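Long-range contacts in PHOX (Pseudomonas fluorescens, PDB 4A9V), which hydrolyses phosphate monoesters as an alkaline phosphatase, using a complex iron-calcium cofactor carried by a beta-propeller: residues V34-G39 and S571-I576; N67-S72 and G548-G553; G153-H158 and K263-G268; E159-S164 and L243-W248; A278-G283 and D438-T443. All coordinates share one frame; numbering follows the deposited sequence.

How the interactions relate
Interaction 2 is the one that reaches the active site: Asp69 belongs to the pocket of the mu-oxo-diiron group, its side chain about 4 Å from the cofactor. Interaction 1 adjoins it, the two centres about 8 Å apart, and they touch where Ser571 OG meets His551 N at 2.9 Å; strands 572-578 and 544-550 are neighbours in one sheet. Interactions 3 and 4 form a second pair, centres about 10 Å apart, joined where Lys263 NZ meets Arg245 O at 3.0 Å. Interaction 5 stands by itself, its centre about 23 Å from that of interaction 3. Interactions 3, 4 and 5 lie away from the iron-calcium site. Along the chain, interaction 1 encloses all the others.

Interaction 1: residues V34-G39 and S571-I576; sequences VLISWG and SSVMAI
Val573 O is held by two backbone N-H groups of the other strand. Leu35 N approaches Val573 O in the carbonyl plane at 2.8 Å, and Ile36 N adds a weak bond to the same oxygen. Two successive residues thus face one, which makes a classic beta bulge. Beyond it the antiparallel pairing is regular: Val573 N donates to Ile36 O over 2.9 Å, nearly along the C=O axis, and Trp38 N does the same to Ser571 O, also at 2.9 Å. Strand 30-37, from near the N-terminus, here forms the outer edge of a four-stranded sheet whose other strands come from the end of the chain, consistent with the Velcro closure of a beta-propeller, in which the two termini complete one blade. On one face of the sheet Ser37 and Ser572 share the same first torsion, OG anti to the carbonyl carbon, so their hydroxyls meet, OG to OG 2.7 Å, in a hydrogen bond; Ser572 OG also bonds to Arg570 O. Further along this face Met574, its CG anti to the carbonyl carbon, bends at chi2 and chi3 (chi3 -64°) and crosses Val34 obliquely, its CE 3.8 Å from Val34 CG2. An alanine at Met574 would remove that thioether end and would probably leave Val34 CG2 with poorer packing. On the reverse face Val573 lies side by side with both bulge residues: its CG1 is 4.0 Å from Leu35 CD2, and its CB packs against Ile36 CG2. The Trp38 indole leads away to a hydrogen bond with Gln60.

Interaction 2: residues N67-S72 and G548-G553; sequences NNDGMS and GIQHPG. With LI (lithium ion), chain D.
Three flat groups meet steeply: the Gln550 amide plane stands 75° from the Asp69 carboxylate and 63° from the Asn67 amide. At the edge of the Gln550 amide, NE2 sends a nearly straight bond of 3.0 Å to Asn67 O, which lies in the amide plane, although the donor sits above the plane of the carbonyl that receives it. From the same nitrogen a weak bond of 3.2 Å goes to Asp69 OD2. The extended Gln550 chain, its CG anti to the backbone N, crosses Asn67 at about a right angle, Gln550 CG 3.6 Å from Asn67 CB. Asn67 OD1 takes a weak bond from His551 N, but its better partner is Asn93; the His551 ring is tied to Glu532. Both oxygens of Asp69 hold a lithium ion, OD1 at 2.4 Å and OD2 at 2.2 Å, and OD1 also bonds to Thr534. Asn68 ND2 lies 3.6 Å from Gly548 CA, where a side chain would collide; Asn68 O is buried without a partner. Gln550, also weakly bonded to Glu90, thus places a neutral donor beside Asp69 of the diiron pocket, and may add to the hold of Thr534 on the carboxylate and ease its negative charge.

Interaction 3: residues G153-H158 and K263-G268; sequences GPAAGH and KRTALG. With EDO (1,2-ethanediol), chain P; EDO (1,2-ethanediol), chain M.
Thr265 and Pro154 slide past each other in opposite directions, bringing the threonine hydroxyl against the turn that follows strand 148-152. Thr265 OG1 stands in the crowded position between its backbone N and carbonyl carbon (chi1 65°); there it accepts from Ala155 N at 3.0 Å and donates to Ser152 O. The methyl of Ala155 faces the threonine, its CB 3.7 Å from Thr265 CB. Pro154 CD also touches the next residue, 3.8 Å from Ala266 CB. Gly153 passes so close to the hydroxyl that a side chain there would clash with Thr265 OG1; its backbone angles also suit glycine. Gly153-Ala156 is a type I turn, closed by Ala156 N to Gly153 O at 3.0 Å, and a type II turn from Ala155 to His158 follows. Arg264 points away from this loop to salt bridges with Glu251 and Asp320, with a weak bond from NH2 to an ethanediol. The contact joins the chain just past two neighbouring parallel strands, 148-152 and 262-264. One hydroxyl used as both donor and acceptor links a strand-end carbonyl to the N-H of the turn, so the buried Thr265 OG1 has partners on two sides, which probably fixes its rotation.

Interaction 4: residues E159-S164 and L243-W248; sequences ELMKTS and LNRHGW
Two side chains of 243-248 reach across to successive carbonyls of the 3-10 segment 159-161. Asn244 ND2 gives a 2.9 Å hydrogen bond to Leu160 O, straight (168°), in the amide plane and on a lone pair of the carbonyl. Arg245 bends at chi2 and chi3 so that NH1 meets Met161 O at 2.8 Å, nearly along the C=O axis though tilted from the guanidinium plane. Trp248 NE1 braces the same loop from within, using a lone pair of Asn244 O at 2.9 Å. Sulfur and apolar contacts lie beside these bonds. Met161, curled at chi2 and chi3, turns its thioether toward Trp248, and the two meet tip to tip: CE is 3.7 Å from Trp248 CZ2, and SD takes an oblique Met-aromatic position 5.5 Å from the centroid of the six-membered ring. Met161 SD also rests against Asn244, 3.3 Å from its backbone O. Thr163 faces Arg245, with its CG2 3.6 Å from NE and its OG1 above one face of the guanidinium; that hydroxyl is bonded to Asp166 N. Charged pairs frame the contact: Arg245 has salt bridges to Glu242 and Asp166, and on the outer side Lys162 NZ joins Glu159 OE2 at 2.7 Å. Ile369 of helix 364-369 packs on Leu160, Asn244 and Trp248. Because the arginine charge is met by two acids and two carbonyls, Met161 O and Lys171 O, Arg245 can be buried between two loops that lead into strands 171-173 and 249-252, and these bonds would probably hold its bent chain in one conformation.

Interaction 5: residues A278-G283 and D438-T443; sequences AETDDG and DHASKT. With LI (lithium ion), chain C.
Two type I turns face each other, Thr280-Gly283 following strand 276-279 and Asp438-Ser441 in the loop before strand 443-451; Thr280 and His439 come closest, CA to CA 4.7 Å. Asp438 OD1 receives two backbone N-H groups, Asp281 N across the contact and Ala440 N of its own turn, each at 2.9 Å and from above the carboxylate plane. The Asp281 and Asp438 carboxylates stack with planes 2° apart, CG to CG 3.3 Å; the like charges would tend to favour a proton on one, an effect the two N-H groups on Asp438 OD1 probably offset. An alanine at Asp438 would remove the acceptor for both N-H groups and would probably loosen the grip of one turn on the other. Ala278 CB sits over the centre of the His439 ring, a CH-pi contact of 3.8 Å to the centroid, while His439 ND1 bonds to Tyr288. Thr280 CG2 packs on Ala440 CB at 3.7 Å. Glu279 points away, binds a lithium ion through both oxygens and bonds through OE2 to His309 NE2. The tip of the hairpin of strands 276-279 and 284-290 thus docks on an Asx turn, joining two loops of one antiparallel propeller sheet.

Interaction 1: residues V34-G39 and S571-I576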
# COMPACT_ATOMS: atom_id res chain seq x y z
N VAL A 34 12.59 -16.59 -7.19
CA VAL A 34 11.52 -16.53 -6.21
C VAL A 34 12.09 -16.61 -4.80
O VAL A 34 12.77 -17.57 -4.46
CB VAL A 34 10.52 -17.68 -6.41
CG1 VAL A 34 9.50 -17.69 -5.29
CG2 VAL A 34 9.84 -17.57 -7.77
N LEU A 35 11.80 -15.59 -4.00
CA LEU A 35 12.17 -15.63 -2.59
C LEU A 35 11.19 -16.49 -1.78
O LEU A 35 11.60 -17.36 -1.02
CB LEU A 35 12.22 -14.21 -2.01
CG LEU A 35 12.66 -14.12 -0.55
CD1 LEU A 35 14.15 -14.40 -0.39
CD2 LEU A 35 12.30 -12.77 0.05
N ILE A 36 9.90 -16.22 -1.96
CA ILE A 36 8.86 -16.92 -1.22
C ILE A 36 7.54 -16.70 -1.94
O ILE A 36 7.37 -15.70 -2.64
CB ILE A 36 8.78 -16.42 0.25
CG1 ILE A 36 7.83 -17.29 1.09
CG2 ILE A 36 8.41 -14.95 0.33
CD1 ILE A 36 8.10 -17.19 2.58
N SER A 37 6.64 -17.67 -1.85
CA SER A 37 5.32 -17.61 -2.48
C SER A 37 4.22 -17.86 -1.45
O SER A 37 4.42 -18.57 -0.46
CB SER A 37 5.20 -18.66 -3.59
OG SER A 37 6.15 -18.47 -4.61
N TRP A 38 3.03 -17.38 -1.78
CA TRP A 38 1.81 -17.74 -1.07
C TRP A 38 1.79 -19.21 -0.75
O TRP A 38 1.99 -20.05 -1.63
CB TRP A 38 0.59 -17.37 -1.91
CG TRP A 38 -0.68 -17.99 -1.43
CD1 TRP A 38 -1.19 -18.00 -0.14
CD2 TRP A 38 -1.58 -18.81 -2.21
NE1 TRP A 38 -2.34 -18.75 -0.08
CE2 TRP A 38 -2.62 -19.26 -1.31
CE3 TRP A 38 -1.65 -19.16 -3.55
CZ2 TRP A 38 -3.66 -20.07 -1.73
CZ3 TRP A 38 -2.68 -19.99 -3.97
CH2 TRP A 38 -3.66 -20.44 -3.08
N GLY A 39 1.56 -19.54 0.52
CA GLY A 39 1.39 -20.92 0.94
C GLY A 39 2.62 -21.57 1.55
O GLY A 39 2.52 -22.66 2.12
N SER A 571 1.11 -15.77 -5.90
CA SER A 571 1.75 -14.50 -5.57
C SER A 571 3.09 -14.78 -4.93
O SER A 571 3.22 -15.68 -4.09
CB SER A 571 0.88 -13.71 -4.59
OG SER A 571 -0.33 -13.29 -5.19
N SER A 572 4.10 -14.02 -5.35
CA SER A 572 5.47 -14.28 -4.93
C SER A 572 6.21 -12.98 -4.71
O SER A 572 5.93 -11.96 -5.35
CB SER A 572 6.20 -15.10 -5.99
OG SER A 572 5.57 -16.34 -6.21
N VAL A 573 7.19 -13.03 -3.81
CA VAL A 573 8.21 -12.01 -3.70
C VAL A 573 9.42 -12.49 -4.48
O VAL A 573 9.89 -13.62 -4.28
CB VAL A 573 8.58 -11.76 -2.22
CG1 VAL A 573 9.69 -10.73 -2.11
CG2 VAL A 573 7.36 -11.31 -1.44
N MET A 574 9.90 -11.64 -5.38
CA MET A 574 11.04 -11.94 -6.23
C MET A 574 12.27 -11.19 -5.73
O MET A 574 12.16 -10.07 -5.24
CB MET A 574 10.76 -11.50 -7.67
CG MET A 574 9.44 -12.00 -8.23
SD MET A 574 9.28 -13.79 -8.24
CE MET A 574 10.57 -14.25 -9.40
N ALA A 575 13.43 -11.81 -5.93
CA ALA A 575 14.72 -11.16 -5.73
C ALA A 575 15.36 -10.89 -7.08
O ALA A 575 15.56 -11.81 -7.88
CB ALA A 575 15.62 -12.06 -4.89
N ILE A 576 15.61 -9.61 -7.37
CA ILE A 576 16.22 -9.18 -8.61
C ILE A 576 17.67 -8.77 -8.34
O ILE A 576 17.94 -7.98 -7.43
CB ILE A 576 15.48 -7.96 -9.19
CG1 ILE A 576 13.96 -8.18 -9.25
CG2 ILE A 576 16.07 -7.55 -10.53
CD1 ILE A 576 13.50 -9.39 -10.02

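Interaction 2: residues N67-S72 and G548-G553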
# COMPACT_ATOMS: atom_id res chain seq x y z
N ASN A 67 -1.58 -12.86 -1.92
CA ASN A 67 -1.52 -11.54 -2.53
C ASN A 67 -0.58 -10.59 -1.80
O ASN A 67 -0.97 -9.49 -1.39
CB ASN A 67 -2.93 -10.98 -2.72
CG ASN A 67 -3.70 -11.72 -3.81
OD1 ASN A 67 -3.11 -12.45 -4.61
ND2 ASN A 67 -5.01 -11.54 -3.85
N ASN A 68 0.70 -10.92 -1.83
CA ASN A 68 1.68 -10.11 -1.12
C ASN A 68 1.84 -8.74 -1.77
O ASN A 68 1.66 -8.57 -2.98
CB ASN A 68 3.04 -10.82 -0.99
CG ASN A 68 3.58 -11.34 -2.30
OD1 ASN A 68 3.71 -12.56 -2.45
ND2 ASN A 68 4.27 -10.47 -3.02
N ASP A 69 1.96 -7.73 -0.91
CA ASP A 69 1.79 -6.35 -1.30
C ASP A 69 2.96 -5.53 -0.73
O ASP A 69 4.12 -5.88 -0.93
CB ASP A 69 0.39 -5.88 -0.86
CG ASP A 69 -0.15 -4.73 -1.70
OD1 ASP A 69 0.65 -3.94 -2.22
OD2 ASP A 69 -1.40 -4.62 -1.80
N GLY A 70 2.69 -4.47 0.03
CA GLY A 70 3.79 -3.67 0.57
C GLY A 70 4.67 -4.46 1.52
O GLY A 70 4.21 -5.39 2.18
N MET A 71 5.94 -4.06 1.61
CA MET A 71 6.91 -4.77 2.43
C MET A 71 8.10 -3.88 2.74
O MET A 71 8.48 -3.00 1.96
CB MET A 71 7.38 -6.05 1.73
CG MET A 71 8.01 -5.82 0.38
SD MET A 71 8.41 -7.40 -0.41
CE MET A 71 9.04 -6.82 -1.98
N SER A 72 8.73 -4.18 3.86
CA SER A 72 9.98 -3.54 4.25
C SER A 72 11.00 -4.58 4.67
O SER A 72 10.65 -5.62 5.25
CB SER A 72 9.75 -2.57 5.42
OG SER A 72 8.97 -1.45 5.06
N GLY A 548 7.30 -7.50 -5.34
CA GLY A 548 6.17 -8.42 -5.31
C GLY A 548 5.46 -8.56 -6.64
O GLY A 548 5.26 -7.59 -7.39
N ILE A 549 5.01 -9.79 -6.89
CA ILE A 549 4.13 -10.11 -7.99
C ILE A 549 2.83 -10.62 -7.37
O ILE A 549 2.80 -11.68 -6.75
CB ILE A 549 4.75 -11.21 -8.88
CG1 ILE A 549 6.09 -10.74 -9.48
CG2 ILE A 549 3.77 -11.63 -9.96
CD1 ILE A 549 6.02 -9.48 -10.30
N GLN A 550 1.81 -9.78 -7.43
CA GLN A 550 0.56 -10.01 -6.72
C GLN A 550 -0.52 -10.52 -7.68
O GLN A 550 -0.66 -10.02 -8.79
CB GLN A 550 0.10 -8.71 -6.03
CG GLN A 550 -1.01 -8.91 -5.02
CD GLN A 550 -1.67 -7.61 -4.62
OE1 GLN A 550 -2.06 -6.81 -5.47
NE2 GLN A 550 -1.82 -7.40 -3.31
N HIS A 551 -1.28 -11.49 -7.19
CA HIS A 551 -2.38 -12.11 -7.94
C HIS A 551 -2.08 -12.43 -9.38
O HIS A 551 -2.91 -12.20 -10.25
CB HIS A 551 -3.69 -11.31 -7.80
CG HIS A 551 -3.63 -9.90 -8.36
ND1 HIS A 551 -3.62 -9.62 -9.68
CD2 HIS A 551 -3.65 -8.67 -7.70
CE1 HIS A 551 -3.61 -8.29 -9.86
NE2 HIS A 551 -3.64 -7.71 -8.65
N PRO A 552 -0.95 -13.10 -9.65
CA PRO A 552 -0.79 -13.61 -11.00
C PRO A 552 -1.96 -14.49 -11.40
O PRO A 552 -2.44 -15.29 -10.59
CB PRO A 552 0.52 -14.41 -10.93
CG PRO A 552 0.62 -14.82 -9.51
CD PRO A 552 0.05 -13.67 -8.72
N GLY A 553 -2.46 -14.32 -12.62
CA GLY A 553 -3.56 -15.14 -13.09
C GLY A 553 -4.89 -14.84 -12.40
O GLY A 553 -5.74 -15.71 -12.32
LI LI D . -1.32 -2.79 -3.02
O HOH W 1 -2.67 -2.94 -3.30
O HOH W 2 -0.24 -1.38 -2.68

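Interaction 3: residues G153-H158 and K263-G268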
# COMPACT_ATOMS: atom_id res chain seq x y z
N GLY A 153 -4.06 5.22 21.11
CA GLY A 153 -4.28 6.57 20.61
C GLY A 153 -5.64 7.10 21.05
O GLY A 153 -6.35 6.46 21.83
N PRO A 154 -6.01 8.28 20.55
CA PRO A 154 -7.14 8.98 21.14
C PRO A 154 -8.47 8.26 21.02
O PRO A 154 -9.39 8.53 21.80
CB PRO A 154 -7.17 10.30 20.37
CG PRO A 154 -5.74 10.52 20.00
CD PRO A 154 -5.21 9.15 19.67
N ALA A 155 -8.63 7.40 20.01
CA ALA A 155 -9.90 6.72 19.81
C ALA A 155 -9.99 5.40 20.57
O ALA A 155 -11.07 4.82 20.64
CB ALA A 155 -10.17 6.50 18.32
N ALA A 156 -8.89 4.94 21.16
CA ALA A 156 -8.95 3.73 21.98
C ALA A 156 -9.94 3.92 23.12
O ALA A 156 -9.94 4.95 23.79
CB ALA A 156 -7.57 3.40 22.53
N GLY A 157 -10.83 2.95 23.30
CA GLY A 157 -11.78 2.98 24.40
C GLY A 157 -13.02 3.83 24.14
O GLY A 157 -13.87 3.96 25.01
N HIS A 158 -13.13 4.42 22.96
CA HIS A 158 -14.30 5.24 22.64
C HIS A 158 -15.53 4.38 22.50
O HIS A 158 -15.45 3.23 22.07
CB HIS A 158 -14.07 6.02 21.35
CG HIS A 158 -15.05 7.14 21.15
ND1 HIS A 158 -16.19 6.99 20.46
CD2 HIS A 158 -15.03 8.46 21.61
CE1 HIS A 158 -16.86 8.16 20.45
NE2 HIS A 158 -16.15 9.05 21.17
N LYS A 263 -2.99 -0.80 16.71
CA LYS A 263 -3.66 0.12 15.79
C LYS A 263 -3.51 1.55 16.30
O LYS A 263 -3.91 1.87 17.42
CB LYS A 263 -5.13 -0.25 15.62
CG LYS A 263 -5.31 -1.71 15.20
CD LYS A 263 -6.47 -1.92 14.25
CE LYS A 263 -6.56 -3.38 13.84
NZ LYS A 263 -7.60 -3.64 12.81
N ARG A 264 -2.89 2.40 15.49
CA ARG A 264 -2.49 3.73 15.91
C ARG A 264 -3.54 4.75 15.47
O ARG A 264 -3.47 5.32 14.38
CB ARG A 264 -1.11 4.07 15.33
CG ARG A 264 0.00 3.18 15.85
CD ARG A 264 0.23 3.37 17.35
NE ARG A 264 1.37 2.60 17.83
CZ ARG A 264 1.71 2.47 19.11
NH1 ARG A 264 1.04 3.13 20.04
NH2 ARG A 264 2.72 1.70 19.44
N THR A 265 -4.54 4.98 16.32
CA THR A 265 -5.69 5.78 15.92
C THR A 265 -5.38 7.26 15.70
O THR A 265 -6.15 7.94 15.00
CB THR A 265 -6.91 5.61 16.86
OG1 THR A 265 -6.60 6.12 18.16
CG2 THR A 265 -7.33 4.15 16.94
N ALA A 266 -4.28 7.77 16.23
CA ALA A 266 -3.91 9.16 15.98
C ALA A 266 -3.65 9.44 14.50
O ALA A 266 -3.68 10.59 14.08
CB ALA A 266 -2.71 9.57 16.81
N LEU A 267 -3.37 8.40 13.72
CA LEU A 267 -3.07 8.56 12.30
C LEU A 267 -4.34 8.51 11.43
O LEU A 267 -4.26 8.72 10.22
CB LEU A 267 -2.05 7.52 11.83
CG LEU A 267 -0.58 7.85 12.10
CD1 LEU A 267 -0.27 8.04 13.58
CD2 LEU A 267 0.32 6.77 11.51
N GLY A 268 -5.50 8.36 12.06
CA GLY A 268 -6.77 8.51 11.36
C GLY A 268 -7.27 7.23 10.70
O GLY A 268 -6.48 6.31 10.43
C1 EDO P . -3.71 5.20 24.01
O1 EDO P . -5.03 5.48 24.64
C2 EDO P . -3.14 6.49 23.42
O2 EDO P . -2.70 7.37 24.47
C1 EDO M . 4.84 -2.23 17.91
O1 EDO M . 6.15 -2.00 18.43
C2 EDO M . 3.94 -1.07 18.28
O2 EDO M . 4.63 -0.22 19.22

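Interaction 4: residues E159-S164 and L243-W248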
# COMPACT_ATOMS: atom_id res chain seq x y z
N GLU A 159 -16.69 4.97 22.77
CA GLU A 159 -17.96 4.28 22.56
C GLU A 159 -18.08 3.66 21.16
O GLU A 159 -18.57 2.55 21.01
CB GLU A 159 -19.12 5.25 22.80
CG GLU A 159 -19.44 5.47 24.27
CD GLU A 159 -19.72 4.18 25.02
OE1 GLU A 159 -20.75 3.54 24.74
OE2 GLU A 159 -19.01 3.92 26.02
N LEU A 160 -17.62 4.38 20.14
CA LEU A 160 -17.74 3.90 18.76
C LEU A 160 -16.84 2.70 18.46
O LEU A 160 -16.97 2.07 17.41
CB LEU A 160 -17.40 5.02 17.77
CG LEU A 160 -18.44 6.13 17.65
CD1 LEU A 160 -17.91 7.25 16.77
CD2 LEU A 160 -19.75 5.58 17.11
N MET A 161 -15.92 2.41 19.37
CA MET A 161 -14.95 1.33 19.19
C MET A 161 -15.29 0.11 20.04
O MET A 161 -14.53 -0.85 20.06
CB MET A 161 -13.54 1.82 19.53
CG MET A 161 -13.11 3.03 18.73
SD MET A 161 -12.84 2.68 16.97
CE MET A 161 -11.17 2.04 17.03
N LYS A 162 -16.41 0.17 20.75
CA LYS A 162 -16.85 -0.94 21.59
C LYS A 162 -17.83 -1.84 20.83
O LYS A 162 -18.70 -1.36 20.11
CB LYS A 162 -17.52 -0.40 22.86
CG LYS A 162 -16.58 0.39 23.76
CD LYS A 162 -17.32 1.01 24.93
CE LYS A 162 -16.37 1.77 25.83
NZ LYS A 162 -17.07 2.36 27.01
N THR A 163 -17.70 -3.14 21.04
CA THR A 163 -18.61 -4.11 20.45
C THR A 163 -19.04 -5.10 21.52
O THR A 163 -18.48 -5.12 22.62
CB THR A 163 -17.92 -4.90 19.33
OG1 THR A 163 -16.82 -5.62 19.90
CG2 THR A 163 -17.42 -3.98 18.23
N SER A 164 -19.95 -6.00 21.19
CA SER A 164 -20.38 -7.01 22.15
C SER A 164 -19.22 -7.90 22.58
O SER A 164 -19.12 -8.28 23.75
CB SER A 164 -21.50 -7.87 21.58
OG SER A 164 -21.10 -8.47 20.36
N LEU A 243 -16.97 -2.09 12.10
CA LEU A 243 -16.48 -1.29 10.97
C LEU A 243 -15.49 -0.21 11.42
O LEU A 243 -14.66 0.23 10.63
CB LEU A 243 -17.68 -0.65 10.26
CG LEU A 243 -17.40 -0.17 8.83
CD1 LEU A 243 -17.27 -1.35 7.88
CD2 LEU A 243 -18.48 0.79 8.35
N ASN A 244 -15.63 0.27 12.65
CA ASN A 244 -14.80 1.35 13.14
C ASN A 244 -13.43 0.89 13.63
O ASN A 244 -12.53 1.71 13.82
CB ASN A 244 -15.50 2.10 14.27
CG ASN A 244 -16.78 2.74 13.82
OD1 ASN A 244 -16.91 3.14 12.67
ND2 ASN A 244 -17.75 2.83 14.72
N ARG A 245 -13.28 -0.42 13.81
CA ARG A 245 -12.08 -1.00 14.42
C ARG A 245 -11.08 -1.48 13.36
O ARG A 245 -10.07 -2.09 13.69
CB ARG A 245 -12.49 -2.11 15.38
CG ARG A 245 -13.19 -1.56 16.62
CD ARG A 245 -14.33 -2.43 17.13
NE ARG A 245 -13.91 -3.79 17.46
CZ ARG A 245 -13.31 -4.14 18.59
NH1 ARG A 245 -13.07 -3.23 19.53
NH2 ARG A 245 -12.95 -5.39 18.78
N HIS A 246 -11.32 -1.06 12.12
CA HIS A 246 -10.47 -1.33 10.97
C HIS A 246 -10.42 -0.09 10.11
O HIS A 246 -11.24 0.82 10.26
CB HIS A 246 -10.99 -2.53 10.19
CG HIS A 246 -11.13 -3.77 11.02
ND1 HIS A 246 -10.08 -4.56 11.33
CD2 HIS A 246 -12.20 -4.22 11.78
CE1 HIS A 246 -10.47 -5.49 12.21
NE2 HIS A 246 -11.77 -5.28 12.50
N GLY A 247 -9.42 -0.02 9.23
CA GLY A 247 -9.10 1.20 8.50
C GLY A 247 -8.03 2.05 9.17
O GLY A 247 -8.01 3.27 9.00
N TRP A 248 -7.11 1.40 9.87
CA TRP A 248 -6.06 2.08 10.63
C TRP A 248 -4.69 1.67 10.15
O TRP A 248 -4.53 0.67 9.44
CB TRP A 248 -6.20 1.74 12.11
CG TRP A 248 -7.56 2.05 12.68
CD1 TRP A 248 -8.60 1.16 12.91
CD2 TRP A 248 -8.07 3.35 13.10
NE1 TRP A 248 -9.69 1.81 13.44
CE2 TRP A 248 -9.42 3.13 13.60
CE3 TRP A 248 -7.55 4.64 13.14
CZ2 TRP A 248 -10.17 4.15 14.16
CZ3 TRP A 248 -8.33 5.67 13.66
CH2 TRP A 248 -9.60 5.42 14.18

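Interaction 5: residues A278-G283 and D438-T443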
# COMPACT_ATOMS: atom_id res chain seq x y z
N ALA A 278 9.12 10.55 7.46
CA ALA A 278 10.09 11.63 7.36
C ALA A 278 10.29 12.19 8.77
O ALA A 278 9.74 11.66 9.73
CB ALA A 278 9.59 12.71 6.40
N GLU A 279 11.05 13.26 8.87
CA GLU A 279 11.37 13.84 10.16
C GLU A 279 11.39 15.35 10.00
O GLU A 279 11.93 15.86 9.02
CB GLU A 279 12.73 13.32 10.63
CG GLU A 279 13.14 13.72 12.05
CD GLU A 279 14.42 13.03 12.54
OE1 GLU A 279 15.01 12.19 11.82
OE2 GLU A 279 14.81 13.27 13.70
N THR A 280 10.79 16.07 10.94
CA THR A 280 10.89 17.53 10.95
C THR A 280 12.32 17.96 11.27
O THR A 280 13.13 17.18 11.79
CB THR A 280 9.96 18.16 11.99
OG1 THR A 280 10.44 17.84 13.30
CG2 THR A 280 8.53 17.69 11.83
N ASP A 281 12.64 19.22 10.99
CA ASP A 281 13.96 19.73 11.33
C ASP A 281 14.22 19.64 12.83
O ASP A 281 15.36 19.40 13.25
CB ASP A 281 14.12 21.17 10.86
CG ASP A 281 14.32 21.28 9.36
OD1 ASP A 281 14.26 20.27 8.63
OD2 ASP A 281 14.58 22.42 8.90
N ASP A 282 13.18 19.78 13.65
CA ASP A 282 13.35 19.66 15.09
C ASP A 282 13.13 18.25 15.63
O ASP A 282 13.23 18.03 16.83
CB ASP A 282 12.53 20.70 15.85
CG ASP A 282 11.02 20.44 15.82
OD1 ASP A 282 10.56 19.48 15.18
OD2 ASP A 282 10.28 21.26 16.42
N GLY A 283 13.08 17.27 14.74
CA GLY A 283 13.29 15.88 15.12
C GLY A 283 12.04 15.05 15.37
O GLY A 283 12.14 13.93 15.87
N ASP A 438 11.69 21.79 5.42
CA ASP A 438 11.34 21.30 6.75
C ASP A 438 9.97 20.63 6.68
O ASP A 438 8.98 21.27 6.31
CB ASP A 438 11.28 22.48 7.73
CG ASP A 438 11.07 22.04 9.16
OD1 ASP A 438 10.83 20.83 9.41
OD2 ASP A 438 11.12 22.91 10.05
N HIS A 439 9.93 19.34 7.00
CA HIS A 439 8.67 18.61 6.98
C HIS A 439 7.69 19.06 8.04
O HIS A 439 6.51 18.69 7.99
CB HIS A 439 8.90 17.11 7.07
CG HIS A 439 9.53 16.53 5.83
ND1 HIS A 439 8.82 16.29 4.70
CD2 HIS A 439 10.84 16.21 5.55
CE1 HIS A 439 9.65 15.84 3.75
NE2 HIS A 439 10.89 15.78 4.27
N ALA A 440 8.11 19.95 8.94
CA ALA A 440 7.17 20.59 9.85
C ALA A 440 6.29 21.64 9.16
O ALA A 440 5.31 22.09 9.75
CB ALA A 440 7.90 21.22 11.03
N SER A 441 6.72 22.15 8.01
CA SER A 441 6.01 23.26 7.38
C SER A 441 4.59 22.88 7.00
O SER A 441 4.30 21.74 6.65
CB SER A 441 6.76 23.73 6.14
OG SER A 441 8.02 24.26 6.52
N LYS A 442 3.74 23.90 6.94
CA LYS A 442 2.34 23.71 6.63
C LYS A 442 1.99 24.14 5.21
O LYS A 442 0.84 24.02 4.81
CB LYS A 442 1.49 24.43 7.67
CG LYS A 442 1.56 23.72 9.03
CD LYS A 442 0.86 24.46 10.16
CE LYS A 442 1.37 23.95 11.50
NZ LYS A 442 0.55 24.42 12.65
N THR A 443 2.99 24.54 4.43
CA THR A 443 2.80 24.78 3.01
C THR A 443 3.91 24.13 2.20
O THR A 443 4.96 23.76 2.73
CB THR A 443 2.75 26.29 2.67
OG1 THR A 443 4.03 26.88 2.87
CG2 THR A 443 1.72 27.01 3.54
LI LI C . 15.58 14.01 11.98
O HOH W 3 12.49 18.22 7.77
O HOH W 4 15.58 16.23 10.71
O HOH W 5 11.06 21.73 12.65
O HOH W 6 17.66 13.84 13.36